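Local coordinates for phosphoserine aminotransferase (Bacillus circulans, PDB 2C0R), which catalyses the reversible, pyridoxal-phosphate-dependent transamination of 3-phosphohydroxypyruvate to phosphoserine, the second step of serine biosynthesis from 3-phosphoglycerate, and also serves pyridoxine biosynthesis, at residues L304-E307 with E308-K311; F353-H356 with F357-R361; E124-N127 with Y128-P132; S294-D297 with M298-T301. The protein carries 1 engineered substitution. All blocks are in the same frame, centred on the assembly; numbering follows the deposited sequence.

Contact 1. Residues L304-E307 with E308-K311; sequences LASE and ELEK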
loop_
_atom_site.group_PDB
_atom_site.type_symbol
_atom_site.label_atom_id
_atom_site.label_comp_id
_atom_site.label_asym_id
_atom_site.label_seq_id
_atom_site.Cartn_x
_atom_site.Cartn_y
_atom_site.Cartn_z
ATOM N N LEU A 304 -8.009 -28.945 19.965
ATOM C CA LEU A 304 -8.111 -30.385 20.242
ATOM C C LEU A 304 -7.427 -30.657 21.579
ATOM O O LEU A 304 -7.047 -29.719 22.257
ATOM C CB LEU A 304 -7.458 -31.184 19.129
ATOM C CG LEU A 304 -8.243 -31.263 17.816
ATOM C CD1 LEU A 304 -8.383 -29.918 17.139
ATOM C CD2 LEU A 304 -7.491 -32.241 16.916
ATOM N N ALA A 305 -7.273 -31.919 21.960
ATOM C CA ALA A 305 -6.858 -32.284 23.317
ATOM C C ALA A 305 -5.389 -31.976 23.535
ATOM O O ALA A 305 -4.948 -31.805 24.679
ATOM C CB ALA A 305 -7.116 -33.755 23.555
ATOM N N SER A 306 -4.643 -31.914 22.442
ATOM C CA SER A 306 -3.209 -31.673 22.592
ATOM C C SER A 306 -2.653 -30.916 21.400
ATOM O O SER A 306 -3.242 -30.918 20.317
ATOM C CB SER A 306 -2.433 -32.991 22.701
ATOM O OG SER A 306 -2.447 -33.644 21.447
ATOM N N GLU A 307 -1.494 -30.306 21.641
ATOM C CA GLU A 307 -0.878 -29.618 20.526
ATOM C C GLU A 307 -0.435 -30.580 19.436
ATOM O O GLU A 307 -0.389 -30.216 18.254
ATOM C CB GLU A 307 0.337 -28.856 21.049
ATOM C CG GLU A 307 0.055 -27.373 21.214
ATOM C CD GLU A 307 1.341 -26.604 21.459
ATOM O OE1 GLU A 307 1.618 -26.333 22.645
ATOM O OE2 GLU A 307 2.039 -26.289 20.472
ATOM N N GLU A 308 -0.104 -31.784 19.889
ATOM C CA GLU A 308 0.347 -32.824 18.957
ATOM C C GLU A 308 -0.830 -33.182 18.057
ATOM O O GLU A 308 -0.682 -33.320 16.843
ATOM C CB GLU A 308 0.930 -33.996 19.746
ATOM C CG GLU A 308 1.937 -33.584 20.807
ATOM C CD GLU A 308 1.383 -33.088 22.131
ATOM O OE1 GLU A 308 0.936 -31.918 22.236
ATOM O OE2 GLU A 308 1.353 -33.836 23.128
ATOM N N LEU A 309 -2.043 -33.297 18.620
ATOM C CA LEU A 309 -3.195 -33.611 17.784
ATOM C C LEU A 309 -3.510 -32.490 16.804
ATOM O O LEU A 309 -3.893 -32.777 15.657
ATOM C CB LEU A 309 -4.418 -33.859 18.676
ATOM C CG LEU A 309 -4.692 -35.291 19.170
ATOM C CD1 LEU A 309 -5.814 -35.249 20.186
ATOM C CD2 LEU A 309 -4.998 -36.201 17.981
ATOM N N GLU A 310 -3.344 -31.259 17.296
ATOM C CA GLU A 310 -3.592 -30.106 16.452
ATOM C C GLU A 310 -2.613 -30.081 15.283
ATOM O O GLU A 310 -3.022 -29.840 14.166
ATOM C CB GLU A 310 -3.440 -28.793 17.263
ATOM C CG GLU A 310 -4.569 -28.776 18.300
ATOM C CD GLU A 310 -4.492 -27.592 19.243
ATOM O OE1 GLU A 310 -3.467 -26.878 19.348
ATOM O OE2 GLU A 310 -5.492 -27.339 19.907
ATOM N N LYS A 311 -1.326 -30.354 15.540
ATOM C CA LYS A 311 -0.391 -30.437 14.425
ATOM C C LYS A 311 -0.819 -31.509 13.427
ATOM O O LYS A 311 -0.733 -31.351 12.201
ATOM C CB LYS A 311 0.995 -30.741 15.001
ATOM C CG LYS A 311 1.781 -31.750 14.204
ATOM C CD LYS A 311 1.694 -33.185 14.750
ATOM C CE LYS A 311 2.173 -34.114 13.628
ATOM N NZ LYS A 311 1.759 -33.553 12.312
#

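Contact 2. Residues F353-H356 with F357-R361; sequences FMEH and FKRSR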
loop_
_atom_site.group_PDB
_atom_site.type_symbol
_atom_site.label_atom_id
_atom_site.label_comp_id
_atom_site.label_asym_id
_atom_site.label_seq_id
_atom_site.Cartn_x
_atom_site.Cartn_y
_atom_site.Cartn_z
ATOM N N PHE A 353 -14.192 -33.091 6.842
ATOM C CA PHE A 353 -12.845 -33.419 7.300
ATOM C C PHE A 353 -12.784 -33.542 8.818
ATOM O O PHE A 353 -12.175 -34.462 9.349
ATOM C CB PHE A 353 -11.854 -32.368 6.791
ATOM C CG PHE A 353 -10.469 -32.617 7.392
ATOM C CD1 PHE A 353 -9.680 -33.623 6.841
ATOM C CD2 PHE A 353 -9.980 -31.877 8.466
ATOM C CE1 PHE A 353 -8.436 -33.901 7.376
ATOM C CE2 PHE A 353 -8.732 -32.163 9.005
ATOM C CZ PHE A 353 -7.953 -33.160 8.448
ATOM N N MET A 354 -13.429 -32.602 9.496
ATOM C CA MET A 354 -13.432 -32.650 10.949
ATOM C C MET A 354 -14.119 -33.898 11.469
ATOM O O MET A 354 -13.693 -34.459 12.476
ATOM C CB MET A 354 -14.159 -31.400 11.507
ATOM C CG MET A 354 -13.269 -30.166 11.425
ATOM S SD MET A 354 -14.221 -28.673 11.809
ATOM C CE MET A 354 -14.466 -28.880 13.584
ATOM N N GLU A 355 -15.183 -34.349 10.797
ATOM C CA GLU A 355 -15.861 -35.579 11.224
ATOM C C GLU A 355 -14.954 -36.784 11.040
ATOM O O GLU A 355 -14.833 -37.618 11.928
ATOM C CB GLU A 355 -17.149 -35.728 10.409
ATOM C CG GLU A 355 -17.850 -37.027 10.775
ATOM C CD GLU A 355 -18.544 -37.058 12.117
ATOM O OE1 GLU A 355 -18.894 -38.167 12.544
ATOM O OE2 GLU A 355 -18.750 -35.996 12.761
ATOM N N HIS A 356 -14.294 -36.901 9.891
ATOM C CA HIS A 356 -13.325 -37.962 9.647
ATOM C C HIS A 356 -12.186 -37.962 10.671
ATOM O O HIS A 356 -11.792 -39.027 11.196
ATOM C CB HIS A 356 -12.676 -37.873 8.254
ATOM C CG HIS A 356 -11.495 -38.793 8.079
ATOM N ND1 HIS A 356 -11.602 -40.175 8.026
ATOM C CD2 HIS A 356 -10.167 -38.554 7.943
ATOM C CE1 HIS A 356 -10.431 -40.752 7.878
ATOM N NE2 HIS A 356 -9.533 -39.774 7.817
ATOM N N PHE A 357 -11.622 -36.796 10.936
ATOM C CA PHE A 357 -10.467 -36.781 11.847
ATOM C C PHE A 357 -10.883 -37.170 13.246
ATOM O O PHE A 357 -10.186 -37.903 13.937
ATOM C CB PHE A 357 -9.830 -35.379 11.769
ATOM C CG PHE A 357 -8.462 -35.338 12.413
ATOM C CD1 PHE A 357 -7.331 -35.579 11.664
ATOM C CD2 PHE A 357 -8.355 -35.070 13.774
ATOM C CE1 PHE A 357 -6.100 -35.505 12.287
ATOM C CE2 PHE A 357 -7.121 -35.000 14.385
ATOM C CZ PHE A 357 -5.986 -35.268 13.640
ATOM N N LYS A 358 -12.052 -36.702 13.662
ATOM C CA LYS A 358 -12.585 -37.123 14.972
ATOM C C LYS A 358 -12.804 -38.597 15.133
ATOM O O LYS A 358 -12.465 -39.221 16.139
ATOM C CB LYS A 358 -13.917 -36.352 15.120
ATOM C CG LYS A 358 -14.719 -36.756 16.366
ATOM C CD LYS A 358 -15.995 -35.912 16.369
ATOM C CE LYS A 358 -17.018 -36.378 15.347
ATOM N NZ LYS A 358 -18.221 -35.494 15.399
ATOM N N ARG A 359 -13.437 -39.161 14.085
ATOM C CA ARG A 359 -13.686 -40.591 14.092
ATOM C C ARG A 359 -12.410 -41.426 14.110
ATOM O O ARG A 359 -12.452 -42.515 14.714
ATOM C CB ARG A 359 -14.536 -40.987 12.857
ATOM C CG ARG A 359 -15.974 -40.517 12.883
ATOM C CD ARG A 359 -16.812 -41.124 11.784
ATOM N NE ARG A 359 -16.622 -40.556 10.456
ATOM C CZ ARG A 359 -17.610 -40.165 9.662
ATOM N NH1 ARG A 359 -18.870 -40.284 10.071
ATOM N NH2 ARG A 359 -17.321 -39.666 8.469
ATOM N N SER A 360 -11.353 -41.015 13.423
ATOM C CA SER A 360 -10.121 -41.797 13.332
ATOM C C SER A 360 -9.149 -41.486 14.458
ATOM O O SER A 360 -8.304 -42.309 14.846
ATOM C CB SER A 360 -9.507 -41.569 11.932
ATOM O OG SER A 360 -9.274 -40.188 11.699
ATOM N N ARG A 361 -9.241 -40.306 15.069
ATOM C CA ARG A 361 -8.209 -39.958 16.059
ATOM C C ARG A 361 -8.777 -39.862 17.468
ATOM O O ARG A 361 -8.060 -39.629 18.445
ATOM C CB ARG A 361 -7.492 -38.639 15.723
ATOM C CG ARG A 361 -6.273 -38.865 14.825
ATOM C CD ARG A 361 -6.740 -39.071 13.367
ATOM N NE ARG A 361 -5.633 -38.813 12.468
ATOM C CZ ARG A 361 -5.693 -38.895 11.138
ATOM N NH1 ARG A 361 -6.840 -39.247 10.555
ATOM N NH2 ARG A 361 -4.578 -38.613 10.477
HETATM O O HOH W 1 -14.936 -40.026 7.550
#

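Contact 3. Residues E124-N127 with Y128-P132; sequences EASN and YMTLP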
loop_
_atom_site.group_PDB
_atom_site.type_symbol
_atom_site.label_atom_id
_atom_site.label_comp_id
_atom_site.label_asym_id
_atom_site.label_seq_id
_atom_site.Cartn_x
_atom_site.Cartn_y
_atom_site.Cartn_z
ATOM N N GLU A 124 -9.390 -9.529 29.665
ATOM C CA GLU A 124 -8.156 -10.223 29.985
ATOM C C GLU A 124 -8.297 -11.283 31.066
ATOM O O GLU A 124 -7.703 -12.371 30.995
ATOM C CB GLU A 124 -7.131 -9.166 30.437
ATOM C CG GLU A 124 -5.707 -9.688 30.288
ATOM C CD GLU A 124 -4.694 -8.763 30.930
ATOM O OE1 GLU A 124 -5.045 -7.606 31.265
ATOM O OE2 GLU A 124 -3.523 -9.188 31.103
ATOM N N ALA A 125 -9.084 -10.939 32.101
ATOM C CA ALA A 125 -9.228 -11.864 33.225
ATOM C C ALA A 125 -9.836 -13.188 32.767
ATOM O O ALA A 125 -9.625 -14.248 33.387
ATOM C CB ALA A 125 -10.054 -11.216 34.318
ATOM N N SER A 126 -10.576 -13.136 31.651
ATOM C CA SER A 126 -11.152 -14.370 31.123
ATOM C C SER A 126 -10.261 -14.971 30.037
ATOM O O SER A 126 -10.788 -15.790 29.265
ATOM C CB SER A 126 -12.534 -14.116 30.545
ATOM O OG SER A 126 -12.462 -13.349 29.337
ATOM N N ASN A 127 -8.997 -14.587 29.984
ATOM C CA ASN A 127 -8.151 -14.985 28.860
ATOM C C ASN A 127 -8.819 -14.609 27.537
ATOM O O ASN A 127 -8.645 -15.275 26.508
ATOM C CB ASN A 127 -7.832 -16.464 28.980
ATOM C CG ASN A 127 -6.704 -16.954 28.105
ATOM O OD1 ASN A 127 -6.734 -18.089 27.561
ATOM N ND2 ASN A 127 -5.693 -16.091 27.974
ATOM N N TYR A 128 -9.553 -13.497 27.529
ATOM C CA TYR A 128 -10.224 -12.930 26.356
ATOM C C TYR A 128 -11.301 -13.841 25.801
ATOM O O TYR A 128 -11.780 -13.707 24.676
ATOM C CB TYR A 128 -9.223 -12.587 25.243
ATOM C CG TYR A 128 -8.179 -11.620 25.775
ATOM C CD1 TYR A 128 -6.852 -11.990 25.923
ATOM C CD2 TYR A 128 -8.516 -10.328 26.165
ATOM C CE1 TYR A 128 -5.900 -11.115 26.413
ATOM C CE2 TYR A 128 -7.570 -9.438 26.648
ATOM C CZ TYR A 128 -6.262 -9.835 26.772
ATOM O OH TYR A 128 -5.300 -8.979 27.258
ATOM N N MET A 129 -11.762 -14.809 26.583
ATOM C CA MET A 129 -12.827 -15.683 26.114
ATOM C C MET A 129 -14.215 -15.116 26.315
ATOM O O MET A 129 -15.128 -15.601 25.658
ATOM C CB MET A 129 -12.727 -17.015 26.862
ATOM C CG MET A 129 -11.833 -18.015 26.203
ATOM S SD MET A 129 -11.564 -19.467 27.334
ATOM C CE MET A 129 -10.045 -18.570 27.777
ATOM N N THR A 130 -14.390 -14.138 27.209
ATOM C CA THR A 130 -15.704 -13.585 27.461
ATOM C C THR A 130 -15.678 -12.092 27.140
ATOM O O THR A 130 -15.061 -11.350 27.904
ATOM C CB THR A 130 -16.096 -13.761 28.944
ATOM O OG1 THR A 130 -16.006 -15.157 29.238
ATOM C CG2 THR A 130 -17.524 -13.288 29.213
ATOM N N LEU A 131 -16.324 -11.677 26.060
ATOM C CA LEU A 131 -16.245 -10.245 25.765
ATOM C C LEU A 131 -16.854 -9.437 26.900
ATOM O O LEU A 131 -17.773 -9.882 27.585
ATOM C CB LEU A 131 -17.026 -9.942 24.496
ATOM C CG LEU A 131 -16.336 -10.414 23.222
ATOM C CD1 LEU A 131 -17.332 -10.509 22.075
ATOM C CD2 LEU A 131 -15.171 -9.481 22.949
ATOM N N PRO A 132 -16.371 -8.241 27.095
ATOM C CA PRO A 132 -17.002 -7.347 28.059
ATOM C C PRO A 132 -18.407 -7.054 27.568
ATOM O O PRO A 132 -18.664 -6.812 26.398
ATOM C CB PRO A 132 -16.184 -6.081 28.024
ATOM C CG PRO A 132 -15.158 -6.259 26.970
ATOM C CD PRO A 132 -15.217 -7.640 26.392
#

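Contact 4. Residues S294-D297 with M298-T301; sequences SRSD and MNIT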
loop_
_atom_site.group_PDB
_atom_site.type_symbol
_atom_site.label_atom_id
_atom_site.label_comp_id
_atom_site.label_asym_id
_atom_site.label_seq_id
_atom_site.Cartn_x
_atom_site.Cartn_y
_atom_site.Cartn_z
ATOM N N SER A 294 -19.657 -15.041 22.773
ATOM C CA SER A 294 -18.644 -14.130 22.213
ATOM C C SER A 294 -18.207 -14.605 20.825
ATOM O O SER A 294 -17.372 -13.998 20.226
ATOM C CB SER A 294 -17.419 -14.044 23.136
ATOM O OG SER A 294 -17.814 -13.333 24.304
ATOM N N ARG A 295 -18.792 -15.679 20.314
ATOM C CA ARG A 295 -18.297 -16.295 19.099
ATOM C C ARG A 295 -18.331 -15.382 17.882
ATOM O O ARG A 295 -19.335 -14.775 17.563
ATOM C CB ARG A 295 -19.171 -17.523 18.784
ATOM C CG ARG A 295 -18.728 -18.720 19.612
ATOM C CD ARG A 295 -19.695 -19.896 19.444
ATOM N NE ARG A 295 -19.071 -21.058 20.111
ATOM C CZ ARG A 295 -19.651 -22.263 20.109
ATOM N NH1 ARG A 295 -20.834 -22.399 19.507
ATOM N NH2 ARG A 295 -19.028 -23.270 20.713
ATOM N N SER A 296 -17.205 -15.423 17.162
ATOM C CA SER A 296 -17.143 -14.755 15.868
ATOM C C SER A 296 -17.726 -15.588 14.747
ATOM O O SER A 296 -17.554 -16.800 14.702
ATOM C CB SER A 296 -15.666 -14.495 15.574
ATOM O OG SER A 296 -15.491 -13.953 14.270
ATOM N N ASP A 297 -18.379 -14.902 13.822
ATOM C CA ASP A 297 -18.832 -15.523 12.586
ATOM C C ASP A 297 -17.783 -15.351 11.493
ATOM O O ASP A 297 -18.067 -15.805 10.389
ATOM C CB ASP A 297 -20.146 -14.966 12.063
ATOM C CG ASP A 297 -21.347 -15.667 12.705
ATOM O OD1 ASP A 297 -21.176 -16.526 13.597
ATOM O OD2 ASP A 297 -22.481 -15.343 12.320
ATOM N N MET A 298 -16.654 -14.747 11.771
ATOM C CA MET A 298 -15.605 -14.540 10.780
ATOM C C MET A 298 -14.394 -15.427 11.047
ATOM O O MET A 298 -13.739 -15.849 10.108
ATOM C CB MET A 298 -15.127 -13.070 10.792
ATOM C CG MET A 298 -16.226 -12.096 10.343
ATOM S SD MET A 298 -16.346 -11.988 8.551
ATOM C CE MET A 298 -17.706 -13.111 8.204
ATOM N N ASN A 299 -14.032 -15.623 12.312
ATOM C CA ASN A 299 -12.855 -16.432 12.655
ATOM C C ASN A 299 -13.273 -17.391 13.774
ATOM O O ASN A 299 -13.470 -16.948 14.895
ATOM C CB ASN A 299 -11.626 -15.601 13.100
ATOM C CG ASN A 299 -11.320 -14.470 12.132
ATOM O OD1 ASN A 299 -11.801 -13.350 12.291
ATOM N ND2 ASN A 299 -10.494 -14.787 11.136
ATOM N N ILE A 300 -13.402 -18.660 13.403
ATOM C CA ILE A 300 -13.828 -19.653 14.384
ATOM C C ILE A 300 -12.633 -20.377 14.932
ATOM O O ILE A 300 -11.894 -21.044 14.222
ATOM C CB ILE A 300 -14.784 -20.628 13.712
ATOM C CG1 ILE A 300 -16.017 -19.892 13.192
ATOM C CG2 ILE A 300 -15.091 -21.776 14.654
ATOM C CD1 ILE A 300 -17.076 -20.817 12.616
ATOM N N THR A 301 -12.451 -20.223 16.239
ATOM C CA THR A 301 -11.247 -20.807 16.840
ATOM C C THR A 301 -11.648 -21.987 17.691
ATOM O O THR A 301 -12.693 -22.020 18.347
ATOM C CB THR A 301 -10.502 -19.744 17.648
ATOM O OG1 THR A 301 -11.465 -19.141 18.543
ATOM C CG2 THR A 301 -9.967 -18.647 16.711
#

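Contact 1. Residues L304-E307 with E308-K311
Ser306 and Glu310 are joined by the first backbone bond of helix 307-319, Glu310 N to Ser306 O at 3.0 Å, and Lys311 N to Glu307 O follows. They lie where the chain turns from strand 299-303 into the helix. Ser306 is the N-cap. Its OG accepts from Leu309 N at 2.9 Å, with an N-H...O angle of 158°. With chi1 at 70°, the hydroxyl lies over the helix start, where this amide points. The extended chain of Glu310 runs past Leu304 in the opposite direction, and OE2 accepts from Leu304 N at 3.0 Å through the anti lone pair. Glu310 OE1 takes a weak hydrogen bond from Gly333 N. The CG of Glu310 passes the CB of Leu304 at 3.9 Å. The two leucines cross at about a right angle, with Leu304 CD2 3.9 Å from Leu309 CB. Ala305 CB adds a similar touch on Leu309 CD1. Leu304 and Glu310 both also pack on Leu334 of strand 334-337. Glu307 and Glu308 are exposed; their negative charges, with that of Glu310, would suit the positive end of the helix dipole. The chemistry thus joins a serine cap to a buried carboxylate that ties the helix back to the end of the strand.

Contact 2. Residues F353-H356 with F357-R361
Glu355 meets both Lys358 and Arg359 one turn further along the C-terminal helix. Its chain is bent at chi2 (74°), which carries the carboxylate between the two cations. Lys358 stays extended until it bends at chi3, and its NZ donates to Glu355 OE2 at 2.7 Å from above the carboxylate plane. Arg359, also bent at chi3, folds its guanidinium flat over that chain, with Glu355 CG 3.3 Å from Arg359 CZ and over the centre of the group. Glu355 OE1 is 3.3 Å from Arg359 NH1 but well out of its plane; no N-H points at OE1, so this pairing is by charge only. A water in that plane accepts from Arg359 NH2. Further along the helix, Ser360 OG uses a chi1 of 57° to donate back to His356 O at 2.8 Å. This carbonyl also takes Ser360 N, from the opposite face of its plane. Arg361 NH1 donates to Ser360 OG, and Arg361 CD lies over the centre of the Phe357 ring. The helix is amphipathic: Phe353 and Phe357, four residues apart with planes at 37°, face helix 307-319, where each meets Phe313 edge-to-face, and a salt-bridge network lies along another side.

Contact 3. Residues E124-N127 with Y128-P132
Ser126 and Met129 are the ends of a type I' beta turn, closed by Met129 N donating to Ser126 O at 3.0 Å. The donor stands well above the carbonyl plane. The two corner residues, Asn127 and Tyr128, both have positive phi values, as this turn type demands. The turn lies in the loop between strands 117-122 and 143-149. Its tight part centres on Ser126. Besides the turn bond to its O, Ser126 OG accepts from Thr130 N at 3.0 Å, and Ser126 OG bonds to Ser123 O. Beside it, Tyr128 meets Glu124. The tyrosine ring lies beside its own backbone N (chi1 -57°) and so falls back over the short 3-10 turn. Glu124 CA then lies over one ring face as a CH-pi contact, 3.9 Å from the Tyr128 ring centroid. The Glu124 chain runs on alongside the ring in the same direction, and its CG comes to 3.1 Å from Tyr128 OH. The solvent side is looser. The Glu124 carboxylate continues past the ring into an exposed position, and the end of Asn127 projects outward from the corner. Met129 and Thr130 are also held from outside, since the Met129 backbone and Thr130 OG1 both bond to Asp291. The bent end of Met129 folds back closely on the turn, with CE 3.2 Å from Ser126 O and 3.3 Å from Asn127 CB.

Contact 4. Residues S294-D297 with M298-T301
Two flat peptide groups, those carrying Met298 N and Asn299 N, both direct their N-H bonds at Ser296 OG. The flat side-chain ends do not stack across this contact: the Asp297 carboxylate turns to Arg269, and the Asn299 amide bonds through OD1 to Asn151 ND2 and through ND2 to Ser337 and Tyr339. Met298 N reaches Ser296 OG at 2.9 Å, which makes an ST turn. Asn299 N adds a second bond of 3.0 Å and is the straighter of the two, at 165°. The hydroxyl stands beside its own carbonyl carbon, chi1 175°, and so points into the bend of the chain. Ser296 OG is also bonded to Asn151 OD1, so three bonds grip this buried oxygen. Asn151 belongs to the cofactor pocket, so the turn probably acts as a second shell behind it. Met298 curls at chi2 and chi3, bringing CE to 3.5 Å from Asp297 O. Ile300 CG1 lies 3.8 Å from Ser296 O. The turn leads into strand 299-303, the central strand of a three-stranded antiparallel sheet, with strand 334-337 beside it. Helix 260-280 covers the turn through Asn268, Ala272 and Tyr276.

The contacts lie at different distances from the cofactor. Contact 4 is the nearest to it: the Asn299 side chain is about 6 Å from the bound pyridoxal phosphate and about 3 Å from that of Thr153. Contact 3 touches contact 4, where Leu131 N lies 2.8 Å from Ser294 OG, a probable hydrogen bond. Its Tyr128 side chain is about 13 Å from the cofactor. Contact 1 begins just after strand 299-303, into which contact 4 leads, and their centres are about 20 Å apart. Contact 2 packs on contact 1, with Leu304 CD2 3.8 Å from Phe357 CE2. Contacts 1 and 2 lie away from the active site.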